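Long-range contacts in flocculation protein FLO11 (Saccharomyces cerevisiae, PDB 4UYT), which mediates homotypic cell-cell adhesion during yeast flocculation and contributes to substrate adhesion, invasive growth and biofilm formation, represented here by its N-terminal adhesin domain: residues I69-P75 / A99-Y104; V114-N118 / T148-N152. One frame throughout, in Å; residues are numbered along the deposited sequence.

Contact 1 (I69-P75 / A99-Y104)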
loop_
_atom_site.group_PDB
_atom_site.type_symbol
_atom_site.label_atom_id
_atom_site.label_comp_id
_atom_site.label_asym_id
_atom_site.label_seq_id
_atom_site.Cartn_x
_atom_site.Cartn_y
_atom_site.Cartn_z
ATOM N N ILE A 69 -3.630 -3.751 6.043
ATOM C CA ILE A 69 -2.904 -2.503 5.970
ATOM C C ILE A 69 -2.813 -1.990 7.416
ATOM O O ILE A 69 -3.813 -1.961 8.145
ATOM C CB ILE A 69 -3.613 -1.486 5.069
ATOM C CG1 ILE A 69 -4.058 -2.111 3.764
ATOM C CG2 ILE A 69 -2.715 -0.300 4.851
ATOM C CD1 ILE A 69 -4.741 -1.181 2.808
ATOM N N ILE A 70 -1.610 -1.626 7.837
ATOM C CA ILE A 70 -1.376 -1.148 9.185
ATOM C C ILE A 70 -0.622 0.162 9.148
ATOM O O ILE A 70 -0.062 0.569 8.124
ATOM C CB ILE A 70 -0.576 -2.187 10.010
ATOM C CG1 ILE A 70 0.790 -2.515 9.381
ATOM C CG2 ILE A 70 -1.409 -3.446 10.215
ATOM C CD1 ILE A 70 1.663 -3.406 10.231
ATOM N N GLY A 71 -0.600 0.838 10.285
ATOM C CA GLY A 71 0.117 2.087 10.378
ATOM C C GLY A 71 -0.517 3.197 9.561
ATOM O O GLY A 71 0.170 4.100 9.146
ATOM N N VAL A 72 -1.842 3.146 9.362
ATOM C CA VAL A 72 -2.499 4.131 8.538
ATOM C C VAL A 72 -2.814 5.363 9.387
ATOM O O VAL A 72 -3.356 5.266 10.496
ATOM C CB VAL A 72 -3.821 3.603 7.946
ATOM C CG1 VAL A 72 -4.536 4.682 7.158
ATOM C CG2 VAL A 72 -3.536 2.411 7.045
ATOM N N THR A 73 -2.455 6.524 8.866
ATOM C CA THR A 73 -2.858 7.785 9.445
ATOM C C THR A 73 -4.162 8.164 8.761
ATOM O O THR A 73 -4.161 8.592 7.606
ATOM C CB THR A 73 -1.785 8.855 9.230
ATOM O OG1 THR A 73 -0.564 8.424 9.845
ATOM C CG2 THR A 73 -2.229 10.180 9.788
ATOM N N GLY A 74 -5.276 7.955 9.441
ATOM C CA GLY A 74 -6.604 8.097 8.844
ATOM C C GLY A 74 -7.654 7.694 9.878
ATOM O O GLY A 74 -7.326 7.413 11.026
ATOM N N PRO A 75 -8.914 7.643 9.473
ATOM C CA PRO A 75 -9.983 7.320 10.403
ATOM C C PRO A 75 -9.831 5.949 11.012
ATOM O O PRO A 75 -10.249 5.739 12.139
ATOM C CB PRO A 75 -11.266 7.462 9.559
ATOM C CG PRO A 75 -10.872 8.366 8.412
ATOM C CD PRO A 75 -9.432 8.069 8.172
ATOM N N ALA A 99 -7.336 -1.982 -2.905
ATOM C CA ALA A 99 -7.962 -1.614 -1.637
ATOM C C ALA A 99 -8.261 -0.140 -1.683
ATOM O O ALA A 99 -7.484 0.621 -2.249
ATOM C CB ALA A 99 -7.050 -1.939 -0.464
ATOM N N THR A 100 -9.356 0.245 -1.045
ATOM C CA THR A 100 -9.761 1.649 -0.936
ATOM C C THR A 100 -9.958 1.984 0.528
ATOM O O THR A 100 -10.613 1.245 1.259
ATOM C CB THR A 100 -11.040 1.903 -1.760
ATOM O OG1 THR A 100 -10.804 1.629 -3.153
ATOM C CG2 THR A 100 -11.490 3.327 -1.638
ATOM N N PHE A 101 -9.382 3.087 0.967
ATOM C CA PHE A 101 -9.430 3.462 2.371
ATOM C C PHE A 101 -9.112 4.933 2.460
ATOM O O PHE A 101 -8.720 5.554 1.492
ATOM C CB PHE A 101 -8.498 2.620 3.244
ATOM C CG PHE A 101 -7.045 2.683 2.835
ATOM C CD1 PHE A 101 -6.548 1.890 1.796
ATOM C CD2 PHE A 101 -6.163 3.511 3.499
ATOM C CE1 PHE A 101 -5.232 1.949 1.423
ATOM C CE2 PHE A 101 -4.827 3.551 3.132
ATOM C CZ PHE A 101 -4.373 2.774 2.090
ATOM N N GLU A 102 -9.331 5.497 3.656
ATOM C CA GLU A 102 -9.127 6.917 3.876
ATOM C C GLU A 102 -7.813 7.189 4.632
ATOM O O GLU A 102 -7.410 6.463 5.537
ATOM C CB GLU A 102 -10.314 7.531 4.611
ATOM C CG GLU A 102 -11.546 7.599 3.733
ATOM C CD GLU A 102 -12.763 8.131 4.474
ATOM O OE1 GLU A 102 -12.968 7.830 5.657
ATOM O OE2 GLU A 102 -13.550 8.830 3.865
ATOM N N VAL A 103 -7.196 8.304 4.242
ATOM C CA VAL A 103 -5.992 8.787 4.880
ATOM C C VAL A 103 -6.165 10.263 5.182
ATOM O O VAL A 103 -6.898 10.969 4.492
ATOM C CB VAL A 103 -4.736 8.575 4.012
ATOM C CG1 VAL A 103 -4.506 7.096 3.762
ATOM C CG2 VAL A 103 -4.819 9.349 2.702
ATOM N N TYR A 104 -5.417 10.727 6.177
ATOM C CA TYR A 104 -5.251 12.136 6.413
ATOM C C TYR A 104 -3.889 12.525 5.838
ATOM O O TYR A 104 -2.848 12.035 6.285
ATOM C CB TYR A 104 -5.262 12.459 7.913
ATOM C CG TYR A 104 -6.420 11.926 8.709
ATOM C CD1 TYR A 104 -7.734 11.991 8.258
ATOM C CD2 TYR A 104 -6.188 11.388 9.984
ATOM C CE1 TYR A 104 -8.791 11.533 9.021
ATOM C CE2 TYR A 104 -7.239 10.918 10.744
ATOM C CZ TYR A 104 -8.533 10.992 10.273
ATOM O OH TYR A 104 -9.539 10.527 11.067
#

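Contact 2 (V114-N118 / T148-N152). With NA (sodium ion), chain B.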
loop_
_atom_site.group_PDB
_atom_site.type_symbol
_atom_site.label_atom_id
_atom_site.label_comp_id
_atom_site.label_asym_id
_atom_site.label_seq_id
_atom_site.Cartn_x
_atom_site.Cartn_y
_atom_site.Cartn_z
ATOM N N VAL A 114 0.330 17.556 -1.199
ATOM C CA VAL A 114 0.590 16.903 0.065
ATOM C C VAL A 114 0.995 15.454 -0.197
ATOM O O VAL A 114 0.496 14.821 -1.132
ATOM C CB VAL A 114 -0.625 16.940 1.037
ATOM C CG1 VAL A 114 -0.686 18.258 1.811
ATOM C CG2 VAL A 114 -1.928 16.568 0.321
ATOM N N TRP A 115 1.822 14.930 0.690
ATOM C CA TRP A 115 2.226 13.548 0.706
ATOM C C TRP A 115 1.151 12.649 1.284
ATOM O O TRP A 115 0.531 12.926 2.320
ATOM C CB TRP A 115 3.469 13.356 1.567
ATOM C CG TRP A 115 4.746 13.870 0.968
ATOM C CD1 TRP A 115 5.403 15.007 1.285
ATOM C CD2 TRP A 115 5.530 13.208 -0.020
ATOM N NE1 TRP A 115 6.550 15.095 0.556
ATOM C CE2 TRP A 115 6.677 13.989 -0.243
ATOM C CE3 TRP A 115 5.398 12.003 -0.706
ATOM C CZ2 TRP A 115 7.673 13.617 -1.156
ATOM C CZ3 TRP A 115 6.399 11.622 -1.580
ATOM C CH2 TRP A 115 7.527 12.436 -1.805
ATOM N N MET A 116 0.994 11.507 0.657
ATOM C CA MET A 116 0.355 10.385 1.298
ATOM C C MET A 116 1.080 10.050 2.608
ATOM O O MET A 116 2.299 9.929 2.596
ATOM C CB MET A 116 0.466 9.195 0.364
ATOM C CG MET A 116 -0.245 7.938 0.817
ATOM S SD MET A 116 0.001 6.597 -0.345
ATOM C CE MET A 116 1.631 6.043 0.130
ATOM N N PRO A 117 0.364 9.831 3.720
ATOM C CA PRO A 117 1.036 9.321 4.924
ATOM C C PRO A 117 1.401 7.871 4.679
ATOM O O PRO A 117 0.583 7.121 4.127
ATOM C CB PRO A 117 -0.047 9.479 6.014
ATOM C CG PRO A 117 -1.361 9.348 5.261
ATOM C CD PRO A 117 -1.097 9.961 3.896
ATOM N N ASN A 118 2.594 7.459 5.076
ATOM C CA ASN A 118 3.060 6.130 4.758
ATOM C C ASN A 118 2.408 5.093 5.664
ATOM O O ASN A 118 1.973 5.354 6.774
ATOM C CB ASN A 118 4.580 6.107 4.805
ATOM C CG ASN A 118 5.179 6.909 3.679
ATOM O OD1 ASN A 118 6.060 7.792 3.909
ATOM N ND2 ASN A 118 4.743 6.675 2.492
ATOM N N THR A 148 5.617 1.725 2.592
ATOM C CA THR A 148 5.692 2.776 1.594
ATOM C C THR A 148 6.606 3.891 2.080
ATOM O O THR A 148 6.750 4.135 3.279
ATOM C CB THR A 148 4.301 3.396 1.277
ATOM O OG1 THR A 148 3.794 4.108 2.416
ATOM C CG2 THR A 148 3.288 2.363 0.905
ATOM N N GLY A 149 7.126 4.640 1.116
ATOM C CA GLY A 149 7.692 5.923 1.406
ATOM C C GLY A 149 8.901 6.291 0.560
ATOM O O GLY A 149 9.596 5.426 -0.001
ATOM N N CYS A 150 9.135 7.592 0.507
ATOM C CA CYS A 150 10.278 8.182 -0.203
ATOM C C CYS A 150 11.344 8.737 0.726
ATOM O O CYS A 150 12.333 9.252 0.243
ATOM C CB CYS A 150 9.785 9.309 -1.113
ATOM S SG CYS A 150 8.754 8.790 -2.485
ATOM N N ASN A 151 11.148 8.619 2.027
ATOM C CA ASN A 151 11.968 9.246 3.051
ATOM C C ASN A 151 12.939 8.336 3.765
ATOM O O ASN A 151 13.437 8.701 4.813
ATOM C CB ASN A 151 11.014 9.877 4.106
ATOM C CG ASN A 151 9.906 8.901 4.624
ATOM O OD1 ASN A 151 9.595 7.826 4.017
ATOM N ND2 ASN A 151 9.249 9.314 5.729
ATOM N N ASN A 152 13.218 7.164 3.201
ATOM C CA ASN A 152 14.089 6.219 3.878
ATOM C C ASN A 152 14.880 5.420 2.863
ATOM O O ASN A 152 14.342 4.494 2.287
ATOM C CB ASN A 152 13.195 5.334 4.753
ATOM C CG ASN A 152 13.947 4.423 5.684
ATOM O OD1 ASN A 152 15.160 4.504 5.806
ATOM N ND2 ASN A 152 13.214 3.512 6.329
HETATM NA NA NA B . 8.766 16.955 0.603
HETATM O O HOH W 1 6.986 9.344 1.461
HETATM O O HOH W 2 7.231 7.961 6.821
HETATM O O HOH W 3 9.136 18.998 -0.903
#

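Contact 1 (I69-P75 / A99-Y104)
One face of the Tyr104 ring rests on the backbone of Gly74, whose CA stands 3.5 Å from the ring centroid and 16° off the normal, a CH-pi contact displaced toward the rim. The carbonyl carbon follows along the same side, Gly74 C reaching Tyr104 CE2 at 3.4 Å. With no side chain, Gly74 can come down close to Glu102 O and Val103 CA of the strand, and its nearly fully extended backbone lays the peptide against the aromatic surface. Pro75 meets the far end of the ring obliquely, its CD beside CE1 and its CA 3.3 Å from Tyr104 OH. The second flat group, Phe101, is approached obliquely by two aliphatic tips: Ile69 CD1 lies 3.5 Å from Phe101 CE1, while Val72 CG1 lies 4.2 Å from CD2. Outside the two segments, Phe119 meets the Phe101 ring edge-to-face.

These contacts illustrate how a fibronectin type III-like beta sandwich closes one margin of its core. Strand 64-70 belongs to one antiparallel sheet and strand 96-104 to the other. Near Ile69 the backbones are well separated and side chains fill the interval; at Gly74 the loop after strand 64-70 descends onto strand 96-104. Phe101 reaches inward with CG between its backbone N and carbonyl carbon (chi1 58°), and Ile69 CD1 also packs against Ala99 CB.

At the closed end, Tyr104 N donates to Thr73 O over 2.9 Å in a nearly straight bond (167° at the hydrogen). The same oxygen receives a CA-H...O contact from Val103 CA at 3.3 Å. Tyr104 CG lies beside the backbone N that makes this bond, turning the ring back over the next residue of the loop. Beyond it, Pro75 CG crosses the carboxylate arm of Glu102, 3.5 Å from OE1.

Contact 2 (V114-N118 / T148-N152)
A water-bridged amide and a Cys sulfur-aromatic contact join the segment leaving strand 113-115 to the disulfide-bearing loop after strand 143-147, in the fibronectin type III-like domain of Flo11. Asn118 is the hub. Its ND2 donates to Thr148 OG1 over 2.7 Å, but the bond is bent (141° at the hydrogen) and the hydroxyl oxygen lies 24° out of the amide plane. Thr148 OG1 also bonds to Phe119 N, so this buried hydroxyl ties the loop both to the amide and to the backbone next along the chain. The methyl end of Met116 crosses the threonine at about a right angle, CE lying 3.7 Å from Thr148 OG1; the bend at chi3 (80°) turns that methyl off the line of an otherwise extended chain.

The other end of the Asn118 amide works through solvent. Two waters donate to OD1 and accept from the opposite segment, one from Cys150 N and the other from Asn151 ND2. The oxygen therefore engages two donors of the loop without touching either directly. Gly149 passes close by, its CA 3.2 Å from Asn118 ND2, where the bare backbone lets the amide lie against the chain.

Cys150, disulfide-bonded to Cys15, brings its sulfur obliquely to the six-membered ring of Trp115, with SG 3.8 Å from CZ3. A modelled sodium ion sits at the indole edge, in the ring plane. It lies 2.9 Å from Trp115 NE1, but an indole N-H has no in-plane lone pair to offer a cation, so coordination by this nitrogen, or the identity of the ion, is doubtful. The oxygen of water 3 lies 2.6 Å from the sodium.

Overall arrangement
The two contacts follow one another along the chain, contact 1 closing before contact 2 opens, and their centres lie about 13 Å apart. Strand 96-104 leads through a connecting loop to strand 113-115, which pairs with strand 166-169 in a small third sheet. The five-stranded sheet links them again: strand 64-70 of contact 1 pairs with strand 120-125, which pairs with strand 143-147, leading into 148-152. They meet directly at Pro117, which packs against Thr73, Val103 and Tyr104, while Phe119, just past the end of 114-118, touches Ile69 and Val72 of contact 1. Packing between sheets thus continues into the disulfide-bearing loop within a single adhesin domain.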